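Local coordinates for glycosyl hydrolase family 2, TIM barrel domain protein (Parabacteroides merdae ATCC 43184, PDB 6DXU) that probably hydrolyses beta-glucuronides, releasing glucuronic acid, as a glycoside hydrolase family 2 beta-glucuronidase of a human gut bacterium, at residues 235-241 against 253-259; 204-210 against 222-228; 228-234 against 259-263; 369-375 against 415-419. All blocks are in the same frame, centred on the assembly; numbering follows the deposited sequence.

Contact 1: 235-241 against 253-259; sequences RKADVTV and SKTLEGI
V239 and L256 exchange a reciprocal pair of backbone hydrogen bonds, the shorter running from L256 N to V239 O at 2.7 Å, and V241 with K254 repeats the pattern two residues along. These are antiparallel hydrogen-bonded pairs, with the non-hydrogen-bonded pair T240-T255 between them. Near A237 the register slips by one residue: G258 and I259 both face A237 in a G1 beta bulge, and G258 takes the positive phi (67°) that suits a glycine.

Polar side chains reinforce this pairing. On one face T240 OG1 and T255 OG1 lie 2.9 Å apart in a hydrogen bond whose direction is open; each OG1 is anti to its carbonyl carbon (chi1 -58° in T240, -64° in T255), which turns the two hydroxyls toward each other. At the bulge, D238 OD1 receives G258 N at 2.8 Å, nearly in line with the C-O bond, so a carboxylate holds the displaced amide. K236 NZ reaches G258 O only weakly.

Apolar groups gather on the face opposite the threonines. V239 CG2 meets I259 CG2 at 3.6 Å, the isoleucine branch also lying 3.3 Å from A237 O; V241 CG2 and L256 CD1 make a looser contact at 4.3 Å. V239, V241 and I259 all pack on L267 of strand 263-273 in the facing sheet, and K254 NZ bonds to the carbonyl of L267.

The whole is a beta hairpin at the margin of its sheet, with one face turned to the core of a two-sheet sandwich, consistent with the immunoglobulin-like domain of family 2 glycoside hydrolases.

Contact 2: 204-210 against 222-228; sequences FEQIHLE and LKVKTSF
The side chains of F204 and F228 run side by side in the same direction, their ring planes inclined at 38° and their centroids 5.4 Å apart. The rings meet obliquely, F204 CE2 approaching F228 CE1 to 3.6 Å. T226 OG1 also comes obliquely to the F204 ring, near CD2. A third flat group, the H208 ring, turns away from strand 222-228 to meet H417 edge-to-face, and its NE2 bonds to the carbonyl of V414.

T226 OG1 stands anti to its own backbone N (chi1 -169°), from where it donates to Q206 O at 2.7 Å. The same oxygen accepts S227 N. One step along, S227 O takes both E205 N (2.7 Å) and Q206 N (3.3 Å), the signature of a classic beta bulge. A water joins E205 OE1 to F228 O.

L209 CD2 rests against V224 CG1 on the face shared with I207 and T226. On the reverse face the extended K225 chain carries NZ to E210 OE1, a 2.6 Å salt bridge on the syn side, 25° out of the carboxylate plane.

S227 O thus serves both amides of the bulge, so neither is left without an acceptor, and the T226 hydroxyl adds a second bond to Q206 O; the ion pair crosses the regular part of the hairpin diagonally.

Contact 3: 228-234 against 259-263; sequences FYNPEDI and ILPLG
F228 N donates to G263 O at 2.8 Å where strand 219-229 runs out, and beyond it a type I turn, N230 to D233, faces an inverse gamma turn centred on P261. A water completes the backbone link by donating to F228 O and accepting from G263 N.

P261 lies across one face of the F228 ring: its CB sits 3.9 Å from the ring centroid, 18° off the normal, in a CH-pi contact. G263 O lies at the ring edge.

N230 is the polar hub. Its CG is anti to the backbone N (chi1 -177°), which carries the amide toward P261. ND2 donates to I234 O at 2.9 Å, almost within its own amide plane and on a carbonyl lone pair, and to P261 O, also at 2.9 Å, from above that carbonyl's plane. OD1 accepts I234 N at 2.9 Å. Three bonds hold the amide's rotation: two close it on I234 of its own segment, and the third, to P261 O, joins it to the gamma turn.

D233 bonds through OD1 to S443 and through OD2 to R446, both of the second subunit, whose K450 also bonds to L262 O. Here the chain passes twice between the two sheets of a beta sandwich, and these paired crossovers at one end of the domain also form part of the subunit interface.

Contact 4: 369-375 against 415-419; sequences QQSEIIL and QHHNH
Within the TIM barrel domain, the start of helix 372-381 packs on the connection between helix 399-416 and strand 422-429, with L375 reaching over the rings of H416 and H419. S371 is the N-cap of the first helix, its OG accepting I373 N.

L375 touches two imidazoles with different parts of its side chain. CB stands 3.6 Å from the centroid of the H419 ring and just 10° off its normal, while CG lies over the H416 ring, 4.2 Å from the centroid and offset toward the rim. Both are CH-pi contacts.

At its edge H419 meets E372: NE2 donates to OE2 at 2.7 Å, using the anti lone pair of the carboxylate, with the oxygen 15° out of the ring plane. A bend in the E372 chain at chi2 (138°) brings the acid there. The other nitrogen, H419 ND1, bonds to D379.

Q369 reaches across in an extended chain, and its NE2 donates to Q415 OE1 at 2.8 Å; the acceptor is in the amide plane of Q369, although the two side chains cross at about a right angle. One water links Q369 NE2, Q370 O and H416 NE2, and a second spans E372 OE1 and Q415 OE1. H416 ND1 is taken by E387.

Both nitrogens of each buried imidazole accordingly have partners, which fixes the ring orientations. With a carboxylate at either nitrogen, H419 may be biased toward its protonated form, and the leucine supplies an apolar cover over both rings.

Overall arrangement
From the N terminus, contact 2 comes first and closes the hairpin of strands 203-213 and 219-229. Contact 3 starts from its last residue, F228, and closes a longer loop ending at 263; within that loop lies contact 1, the hairpin of strands 237-244 and 250-259, which shares I259 with contact 3. Contacts 1 and 2 each lie in one sheet of the sandwich, and the sheets meet where V239 packs on F228 and V241 on V224; contact 3 pairs the two chain crossings at one end. Contact 4 follows separately in the TIM barrel domain, yet it reaches back to contact 2, where the side chain of N418 probably hydrogen-bonds to I207 O and L209 N, tying sandwich to barrel.

Contact 1: 235-241 against 253-259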
# COMPACT_ATOMS: atom_id res chain seq x y z
N ARG D 235 -35.42 -15.13 -6.30
CA ARG D 235 -35.75 -15.76 -5.02
C ARG D 235 -36.14 -17.22 -5.12
O ARG D 235 -35.96 -17.97 -4.15
CB ARG D 235 -36.87 -14.99 -4.31
CG ARG D 235 -36.59 -13.50 -4.13
CD ARG D 235 -35.40 -13.22 -3.23
NE ARG D 235 -35.19 -11.78 -3.04
CZ ARG D 235 -35.85 -11.04 -2.14
NH1 ARG D 235 -36.76 -11.60 -1.35
NH2 ARG D 235 -35.60 -9.74 -2.04
N LYS D 236 -36.69 -17.66 -6.26
CA LYS D 236 -37.18 -19.02 -6.40
C LYS D 236 -36.90 -19.54 -7.79
O LYS D 236 -36.88 -18.79 -8.77
CB LYS D 236 -38.69 -19.09 -6.11
CG LYS D 236 -39.02 -18.83 -4.66
CD LYS D 236 -40.46 -19.16 -4.34
CE LYS D 236 -40.70 -19.07 -2.84
NZ LYS D 236 -40.30 -20.36 -2.20
N ALA D 237 -36.68 -20.85 -7.88
CA ALA D 237 -36.54 -21.51 -9.16
C ALA D 237 -37.02 -22.94 -9.02
O ALA D 237 -37.13 -23.47 -7.92
CB ALA D 237 -35.09 -21.48 -9.66
N ASP D 238 -37.31 -23.55 -10.16
CA ASP D 238 -37.59 -24.98 -10.21
C ASP D 238 -36.36 -25.68 -10.77
O ASP D 238 -35.92 -25.36 -11.88
CB ASP D 238 -38.83 -25.26 -11.07
CG ASP D 238 -40.12 -24.82 -10.39
OD1 ASP D 238 -40.08 -24.42 -9.20
OD2 ASP D 238 -41.18 -24.86 -11.06
N VAL D 239 -35.82 -26.63 -10.02
CA VAL D 239 -34.59 -27.32 -10.40
C VAL D 239 -34.90 -28.79 -10.59
O VAL D 239 -35.45 -29.44 -9.69
CB VAL D 239 -33.49 -27.12 -9.35
CG1 VAL D 239 -32.25 -27.92 -9.73
CG2 VAL D 239 -33.14 -25.64 -9.24
N THR D 240 -34.57 -29.32 -11.77
CA THR D 240 -34.72 -30.74 -12.08
C THR D 240 -33.36 -31.41 -12.10
O THR D 240 -32.41 -30.88 -12.68
CB THR D 240 -35.42 -30.94 -13.43
OG1 THR D 240 -36.70 -30.30 -13.39
CG2 THR D 240 -35.60 -32.44 -13.74
N VAL D 241 -33.25 -32.55 -11.41
CA VAL D 241 -32.06 -33.38 -11.42
C VAL D 241 -32.45 -34.70 -12.09
O VAL D 241 -33.38 -35.37 -11.63
CB VAL D 241 -31.53 -33.64 -10.00
CG1 VAL D 241 -30.26 -34.47 -10.04
CG2 VAL D 241 -31.31 -32.32 -9.26
N SER D 253 -35.10 -39.13 -11.75
CA SER D 253 -35.48 -37.77 -12.07
C SER D 253 -36.30 -37.21 -10.92
O SER D 253 -37.20 -37.89 -10.41
CB SER D 253 -36.26 -37.71 -13.39
OG SER D 253 -36.29 -36.39 -13.91
N LYS D 254 -35.98 -35.99 -10.52
CA LYS D 254 -36.68 -35.34 -9.43
C LYS D 254 -36.65 -33.85 -9.70
O LYS D 254 -35.63 -33.31 -10.14
CB LYS D 254 -36.06 -35.66 -8.07
CG LYS D 254 -36.65 -34.83 -6.93
CD LYS D 254 -36.10 -35.20 -5.55
CE LYS D 254 -34.63 -34.82 -5.40
NZ LYS D 254 -34.28 -34.50 -3.99
N THR D 255 -37.78 -33.19 -9.50
CA THR D 255 -37.87 -31.75 -9.62
C THR D 255 -38.11 -31.14 -8.24
O THR D 255 -39.05 -31.53 -7.54
CB THR D 255 -38.98 -31.35 -10.58
OG1 THR D 255 -38.64 -31.83 -11.89
CG2 THR D 255 -39.12 -29.84 -10.63
N LEU D 256 -37.27 -30.18 -7.86
CA LEU D 256 -37.44 -29.44 -6.62
C LEU D 256 -38.10 -28.12 -6.99
O LEU D 256 -37.49 -27.29 -7.68
CB LEU D 256 -36.10 -29.22 -5.92
CG LEU D 256 -35.29 -30.44 -5.48
CD1 LEU D 256 -34.37 -30.93 -6.58
CD2 LEU D 256 -34.49 -30.11 -4.24
N GLU D 257 -39.34 -27.93 -6.54
CA GLU D 257 -40.12 -26.76 -6.93
C GLU D 257 -39.93 -25.63 -5.91
O GLU D 257 -40.02 -25.86 -4.70
CB GLU D 257 -41.60 -27.10 -7.05
CG GLU D 257 -41.96 -27.86 -8.32
CD GLU D 257 -43.45 -28.17 -8.43
OE1 GLU D 257 -44.20 -27.91 -7.46
OE2 GLU D 257 -43.88 -28.68 -9.49
N GLY D 258 -39.68 -24.43 -6.41
CA GLY D 258 -39.57 -23.27 -5.54
C GLY D 258 -38.39 -23.31 -4.61
O GLY D 258 -38.48 -22.84 -3.47
N ILE D 259 -37.27 -23.87 -5.06
CA ILE D 259 -36.05 -23.87 -4.26
C ILE D 259 -35.42 -22.48 -4.31
O ILE D 259 -35.65 -21.70 -5.24
CB ILE D 259 -35.09 -24.95 -4.77
CG1 ILE D 259 -33.95 -25.20 -3.79
CG2 ILE D 259 -34.54 -24.58 -6.11
CD1 ILE D 259 -32.93 -26.20 -4.32

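Contact 2: 204-210 against 222-228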
# COMPACT_ATOMS: atom_id res chain seq x y z
N PHE D 204 -25.35 -22.41 -12.60
CA PHE D 204 -24.60 -23.20 -11.64
C PHE D 204 -23.15 -22.75 -11.65
O PHE D 204 -22.49 -22.76 -12.69
CB PHE D 204 -24.70 -24.69 -11.98
CG PHE D 204 -26.12 -25.22 -12.01
CD1 PHE D 204 -26.74 -25.52 -13.21
CD2 PHE D 204 -26.82 -25.41 -10.83
CE1 PHE D 204 -28.05 -26.00 -13.24
CE2 PHE D 204 -28.12 -25.88 -10.85
CZ PHE D 204 -28.73 -26.19 -12.06
N GLU D 205 -22.65 -22.34 -10.48
CA GLU D 205 -21.25 -22.00 -10.31
C GLU D 205 -20.38 -23.23 -10.12
O GLU D 205 -19.25 -23.29 -10.62
CB GLU D 205 -21.09 -21.05 -9.11
CG GLU D 205 -19.66 -20.65 -8.82
CD GLU D 205 -19.56 -19.55 -7.78
OE1 GLU D 205 -20.54 -19.34 -7.03
OE2 GLU D 205 -18.49 -18.90 -7.70
N GLN D 206 -20.88 -24.22 -9.38
CA GLN D 206 -20.18 -25.48 -9.14
C GLN D 206 -21.21 -26.60 -9.15
O GLN D 206 -22.32 -26.42 -8.65
CB GLN D 206 -19.50 -25.51 -7.75
CG GLN D 206 -18.46 -24.44 -7.40
CD GLN D 206 -17.13 -24.66 -8.06
OE1 GLN D 206 -16.87 -25.74 -8.61
NE2 GLN D 206 -16.25 -23.65 -8.00
N ILE D 207 -20.85 -27.74 -9.72
CA ILE D 207 -21.64 -28.97 -9.61
C ILE D 207 -20.70 -30.06 -9.11
O ILE D 207 -19.74 -30.42 -9.80
CB ILE D 207 -22.27 -29.39 -10.95
CG1 ILE D 207 -23.22 -28.31 -11.45
CG2 ILE D 207 -23.03 -30.74 -10.78
CD1 ILE D 207 -23.65 -28.50 -12.88
N HIS D 208 -20.97 -30.59 -7.92
CA HIS D 208 -20.15 -31.65 -7.35
C HIS D 208 -20.97 -32.92 -7.21
O HIS D 208 -22.02 -32.92 -6.57
CB HIS D 208 -19.57 -31.22 -6.00
CG HIS D 208 -18.34 -30.38 -6.14
ND1 HIS D 208 -18.10 -29.27 -5.35
CD2 HIS D 208 -17.30 -30.47 -7.00
CE1 HIS D 208 -16.95 -28.73 -5.72
NE2 HIS D 208 -16.44 -29.44 -6.71
N LEU D 209 -20.50 -33.99 -7.83
CA LEU D 209 -21.16 -35.29 -7.81
C LEU D 209 -20.34 -36.20 -6.91
O LEU D 209 -19.26 -36.65 -7.30
CB LEU D 209 -21.27 -35.86 -9.22
CG LEU D 209 -21.89 -34.91 -10.24
CD1 LEU D 209 -21.92 -35.54 -11.62
CD2 LEU D 209 -23.29 -34.50 -9.80
N GLU D 210 -20.83 -36.45 -5.70
CA GLU D 210 -20.15 -37.34 -4.77
C GLU D 210 -20.69 -38.75 -4.98
O GLU D 210 -21.85 -39.00 -4.68
CB GLU D 210 -20.36 -36.94 -3.31
CG GLU D 210 -19.51 -35.85 -2.78
CD GLU D 210 -19.81 -35.64 -1.30
OE1 GLU D 210 -20.84 -35.01 -1.00
OE2 GLU D 210 -19.04 -36.12 -0.44
N LEU D 222 -25.13 -41.58 -4.92
CA LEU D 222 -24.79 -40.33 -5.58
C LEU D 222 -25.42 -39.18 -4.81
O LEU D 222 -26.63 -39.20 -4.55
CB LEU D 222 -25.26 -40.34 -7.05
CG LEU D 222 -25.07 -39.00 -7.79
CD1 LEU D 222 -23.58 -38.70 -7.99
CD2 LEU D 222 -25.79 -39.03 -9.13
N LYS D 223 -24.60 -38.22 -4.40
CA LYS D 223 -25.06 -36.97 -3.83
C LYS D 223 -24.75 -35.86 -4.83
O LYS D 223 -23.61 -35.75 -5.28
CB LYS D 223 -24.39 -36.66 -2.49
CG LYS D 223 -24.80 -37.57 -1.34
CD LYS D 223 -24.22 -37.06 -0.02
CE LYS D 223 -23.71 -38.19 0.85
NZ LYS D 223 -23.53 -37.73 2.26
N VAL D 224 -25.76 -35.08 -5.18
CA VAL D 224 -25.63 -34.02 -6.16
C VAL D 224 -25.65 -32.71 -5.39
O VAL D 224 -26.68 -32.33 -4.82
CB VAL D 224 -26.76 -34.05 -7.20
CG1 VAL D 224 -26.61 -32.89 -8.17
CG2 VAL D 224 -26.78 -35.40 -7.96
N LYS D 225 -24.51 -32.03 -5.35
CA LYS D 225 -24.39 -30.75 -4.66
C LYS D 225 -24.03 -29.67 -5.66
O LYS D 225 -23.30 -29.89 -6.62
CB LYS D 225 -23.35 -30.80 -3.53
CG LYS D 225 -23.71 -31.74 -2.39
CD LYS D 225 -22.55 -31.93 -1.42
CE LYS D 225 -22.94 -32.85 -0.26
NZ LYS D 225 -21.76 -33.16 0.60
N THR D 226 -24.56 -28.47 -5.43
CA THR D 226 -24.33 -27.39 -6.36
C THR D 226 -24.21 -26.08 -5.61
O THR D 226 -24.68 -25.94 -4.48
CB THR D 226 -25.45 -27.32 -7.41
OG1 THR D 226 -25.06 -26.42 -8.45
CG2 THR D 226 -26.74 -26.84 -6.79
N SER D 227 -23.53 -25.13 -6.25
CA SER D 227 -23.49 -23.74 -5.84
C SER D 227 -24.10 -22.91 -6.96
O SER D 227 -23.70 -23.05 -8.12
CB SER D 227 -22.05 -23.27 -5.57
OG SER D 227 -21.48 -23.99 -4.49
N PHE D 228 -25.07 -22.07 -6.64
CA PHE D 228 -25.73 -21.26 -7.65
C PHE D 228 -24.99 -19.97 -7.90
O PHE D 228 -24.40 -19.38 -6.99
CB PHE D 228 -27.17 -20.94 -7.24
CG PHE D 228 -28.10 -22.10 -7.37
CD1 PHE D 228 -28.73 -22.37 -8.57
CD2 PHE D 228 -28.32 -22.95 -6.29
CE1 PHE D 228 -29.57 -23.45 -8.70
CE2 PHE D 228 -29.17 -24.03 -6.40
CZ PHE D 228 -29.79 -24.28 -7.61
O HOH W 1 -22.28 -19.28 -5.13

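Contact 3: 228-234 against 259-263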
# COMPACT_ATOMS: atom_id res chain seq x y z
N PHE D 228 -25.07 -22.07 -6.64
CA PHE D 228 -25.73 -21.26 -7.65
C PHE D 228 -24.99 -19.97 -7.90
O PHE D 228 -24.40 -19.38 -6.99
CB PHE D 228 -27.17 -20.94 -7.24
CG PHE D 228 -28.10 -22.10 -7.37
CD1 PHE D 228 -28.73 -22.37 -8.57
CD2 PHE D 228 -28.32 -22.95 -6.29
CE1 PHE D 228 -29.57 -23.45 -8.70
CE2 PHE D 228 -29.17 -24.03 -6.40
CZ PHE D 228 -29.79 -24.28 -7.61
N TYR D 229 -25.04 -19.51 -9.15
CA TYR D 229 -24.60 -18.17 -9.52
C TYR D 229 -25.86 -17.37 -9.80
O TYR D 229 -26.61 -17.68 -10.73
CB TYR D 229 -23.66 -18.20 -10.72
CG TYR D 229 -23.01 -16.86 -10.97
CD1 TYR D 229 -22.35 -16.19 -9.94
CD2 TYR D 229 -23.07 -16.26 -12.21
CE1 TYR D 229 -21.75 -14.94 -10.16
CE2 TYR D 229 -22.47 -15.02 -12.45
CZ TYR D 229 -21.82 -14.37 -11.41
OH TYR D 229 -21.23 -13.14 -11.64
N ASN D 230 -26.13 -16.37 -8.96
CA ASN D 230 -27.42 -15.69 -8.96
C ASN D 230 -27.22 -14.21 -8.63
O ASN D 230 -27.70 -13.72 -7.59
CB ASN D 230 -28.35 -16.38 -7.95
CG ASN D 230 -29.75 -15.80 -7.93
OD1 ASN D 230 -30.12 -14.95 -8.74
ND2 ASN D 230 -30.55 -16.26 -6.97
N PRO D 231 -26.52 -13.46 -9.49
CA PRO D 231 -26.24 -12.05 -9.18
C PRO D 231 -27.47 -11.17 -9.15
O PRO D 231 -27.41 -10.09 -8.54
CB PRO D 231 -25.27 -11.63 -10.30
CG PRO D 231 -25.52 -12.59 -11.42
CD PRO D 231 -25.92 -13.89 -10.77
N GLU D 232 -28.58 -11.56 -9.78
CA GLU D 232 -29.81 -10.78 -9.74
C GLU D 232 -30.68 -11.09 -8.55
O GLU D 232 -31.74 -10.47 -8.42
CB GLU D 232 -30.64 -10.97 -11.01
CG GLU D 232 -29.99 -10.47 -12.28
CD GLU D 232 -29.83 -8.96 -12.32
OE1 GLU D 232 -30.57 -8.24 -11.60
OE2 GLU D 232 -28.97 -8.50 -13.10
N ASP D 233 -30.29 -12.03 -7.69
CA ASP D 233 -31.02 -12.32 -6.46
C ASP D 233 -32.45 -12.81 -6.74
O ASP D 233 -33.40 -12.47 -6.04
CB ASP D 233 -31.02 -11.10 -5.53
CG ASP D 233 -31.64 -11.37 -4.19
OD1 ASP D 233 -32.45 -10.52 -3.72
OD2 ASP D 233 -31.36 -12.45 -3.61
N ILE D 234 -32.59 -13.66 -7.78
CA ILE D 234 -33.86 -14.36 -8.01
C ILE D 234 -34.18 -15.21 -6.79
O ILE D 234 -33.32 -15.96 -6.30
CB ILE D 234 -33.76 -15.21 -9.29
CG1 ILE D 234 -33.38 -14.34 -10.51
CG2 ILE D 234 -35.06 -15.98 -9.54
CD1 ILE D 234 -34.25 -13.13 -10.71
N ILE D 259 -37.27 -23.87 -5.06
CA ILE D 259 -36.05 -23.87 -4.26
C ILE D 259 -35.42 -22.48 -4.31
O ILE D 259 -35.65 -21.70 -5.24
CB ILE D 259 -35.09 -24.95 -4.77
CG1 ILE D 259 -33.95 -25.20 -3.79
CG2 ILE D 259 -34.54 -24.58 -6.11
CD1 ILE D 259 -32.93 -26.20 -4.32
N LEU D 260 -34.64 -22.14 -3.27
CA LEU D 260 -33.88 -20.90 -3.27
C LEU D 260 -32.59 -21.10 -4.06
O LEU D 260 -31.69 -21.82 -3.60
CB LEU D 260 -33.57 -20.45 -1.84
CG LEU D 260 -32.52 -19.35 -1.62
CD1 LEU D 260 -32.96 -18.07 -2.29
CD2 LEU D 260 -32.33 -19.14 -0.12
N PRO D 261 -32.47 -20.52 -5.25
CA PRO D 261 -31.28 -20.77 -6.09
C PRO D 261 -30.15 -19.80 -5.76
O PRO D 261 -29.73 -18.97 -6.58
CB PRO D 261 -31.84 -20.55 -7.50
CG PRO D 261 -32.83 -19.42 -7.30
CD PRO D 261 -33.43 -19.63 -5.92
N LEU D 262 -29.64 -19.91 -4.53
CA LEU D 262 -28.65 -18.97 -4.00
C LEU D 262 -27.65 -19.74 -3.15
O LEU D 262 -28.04 -20.47 -2.25
CB LEU D 262 -29.34 -17.89 -3.15
CG LEU D 262 -28.53 -16.67 -2.71
CD1 LEU D 262 -28.17 -15.80 -3.91
CD2 LEU D 262 -29.32 -15.88 -1.69
N GLY D 263 -26.35 -19.56 -3.43
CA GLY D 263 -25.37 -20.28 -2.63
C GLY D 263 -25.43 -21.79 -2.82
O GLY D 263 -25.78 -22.30 -3.89
O HOH W 2 -25.70 -17.62 -5.42

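Contact 4: 369-375 against 415-419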
# COMPACT_ATOMS: atom_id res chain seq x y z
N GLN D 369 -1.88 -29.32 -12.98
CA GLN D 369 -3.23 -29.55 -13.47
C GLN D 369 -3.26 -29.36 -14.98
O GLN D 369 -2.64 -28.44 -15.52
CB GLN D 369 -4.20 -28.57 -12.80
CG GLN D 369 -5.64 -28.66 -13.32
CD GLN D 369 -6.57 -27.66 -12.63
OE1 GLN D 369 -6.27 -27.13 -11.55
NE2 GLN D 369 -7.71 -27.39 -13.26
N GLN D 370 -3.97 -30.24 -15.68
CA GLN D 370 -3.97 -30.15 -17.14
C GLN D 370 -5.36 -29.80 -17.64
O GLN D 370 -6.33 -29.77 -16.89
CB GLN D 370 -3.45 -31.47 -17.74
CG GLN D 370 -1.94 -31.61 -17.49
CD GLN D 370 -1.24 -32.54 -18.47
OE1 GLN D 370 -1.86 -33.09 -19.38
NE2 GLN D 370 0.06 -32.70 -18.28
N SER D 371 -5.43 -29.47 -18.94
CA SER D 371 -6.71 -29.13 -19.57
C SER D 371 -7.80 -30.13 -19.21
O SER D 371 -7.57 -31.35 -19.21
CB SER D 371 -6.53 -29.10 -21.09
OG SER D 371 -7.79 -29.08 -21.73
N GLU D 372 -9.00 -29.63 -18.94
CA GLU D 372 -10.11 -30.54 -18.67
C GLU D 372 -10.43 -31.44 -19.86
O GLU D 372 -11.03 -32.50 -19.68
CB GLU D 372 -11.38 -29.78 -18.26
CG GLU D 372 -12.47 -30.73 -17.71
CD GLU D 372 -13.19 -30.20 -16.48
OE1 GLU D 372 -13.38 -28.97 -16.38
OE2 GLU D 372 -13.54 -31.01 -15.60
N ILE D 373 -10.05 -31.05 -21.08
CA ILE D 373 -10.20 -31.94 -22.23
C ILE D 373 -9.43 -33.24 -21.99
O ILE D 373 -9.92 -34.34 -22.31
CB ILE D 373 -9.73 -31.23 -23.52
CG1 ILE D 373 -10.65 -30.06 -23.85
CG2 ILE D 373 -9.66 -32.22 -24.70
CD1 ILE D 373 -10.05 -29.09 -24.87
N ILE D 374 -8.23 -33.14 -21.43
CA ILE D 374 -7.43 -34.32 -21.11
C ILE D 374 -8.15 -35.18 -20.08
O ILE D 374 -8.25 -36.41 -20.23
CB ILE D 374 -6.04 -33.91 -20.61
CG1 ILE D 374 -5.26 -33.14 -21.69
CG2 ILE D 374 -5.24 -35.16 -20.16
CD1 ILE D 374 -4.98 -33.96 -22.97
N LEU D 375 -8.68 -34.56 -19.02
CA LEU D 375 -9.36 -35.36 -18.00
C LEU D 375 -10.59 -36.05 -18.57
O LEU D 375 -10.86 -37.21 -18.24
CB LEU D 375 -9.74 -34.48 -16.81
CG LEU D 375 -8.35 -34.40 -16.18
CD1 LEU D 375 -7.70 -33.06 -16.38
CD2 LEU D 375 -8.31 -34.94 -14.76
N GLN D 415 -12.10 -28.45 -9.12
CA GLN D 415 -12.44 -28.47 -10.54
C GLN D 415 -12.49 -29.88 -11.13
O GLN D 415 -13.31 -30.13 -12.01
CB GLN D 415 -11.45 -27.62 -11.34
CG GLN D 415 -11.67 -26.13 -11.06
CD GLN D 415 -10.55 -25.26 -11.57
OE1 GLN D 415 -9.79 -25.65 -12.45
NE2 GLN D 415 -10.46 -24.04 -11.02
N HIS D 416 -11.65 -30.82 -10.66
CA HIS D 416 -11.57 -32.15 -11.26
C HIS D 416 -12.16 -33.24 -10.37
O HIS D 416 -12.00 -34.43 -10.68
CB HIS D 416 -10.12 -32.49 -11.61
CG HIS D 416 -9.61 -31.69 -12.77
ND1 HIS D 416 -8.28 -31.71 -13.16
CD2 HIS D 416 -10.25 -30.86 -13.63
CE1 HIS D 416 -8.13 -30.89 -14.19
NE2 HIS D 416 -9.30 -30.38 -14.51
N HIS D 417 -12.86 -32.86 -9.30
CA HIS D 417 -13.40 -33.81 -8.33
C HIS D 417 -14.26 -34.90 -8.97
O HIS D 417 -14.26 -36.04 -8.50
CB HIS D 417 -14.24 -33.05 -7.30
CG HIS D 417 -15.08 -33.92 -6.43
ND1 HIS D 417 -16.37 -34.28 -6.77
CD2 HIS D 417 -14.85 -34.45 -5.21
CE1 HIS D 417 -16.87 -35.03 -5.81
NE2 HIS D 417 -15.98 -35.15 -4.85
N ASN D 418 -15.03 -34.55 -9.99
CA ASN D 418 -16.02 -35.49 -10.49
C ASN D 418 -15.45 -36.55 -11.42
O ASN D 418 -16.17 -37.51 -11.75
CB ASN D 418 -17.16 -34.76 -11.22
CG ASN D 418 -17.89 -33.74 -10.34
OD1 ASN D 418 -17.95 -33.88 -9.12
ND2 ASN D 418 -18.43 -32.70 -10.97
N HIS D 419 -14.20 -36.41 -11.87
CA HIS D 419 -13.67 -37.36 -12.86
C HIS D 419 -13.40 -38.72 -12.24
O HIS D 419 -12.51 -38.83 -11.39
CB HIS D 419 -12.39 -36.82 -13.49
CG HIS D 419 -12.62 -35.59 -14.31
ND1 HIS D 419 -13.23 -35.63 -15.55
CD2 HIS D 419 -12.36 -34.29 -14.06
CE1 HIS D 419 -13.33 -34.41 -16.02
NE2 HIS D 419 -12.80 -33.57 -15.15
O HOH W 3 -8.38 -28.13 -16.03
O HOH W 4 -11.18 -26.99 -14.98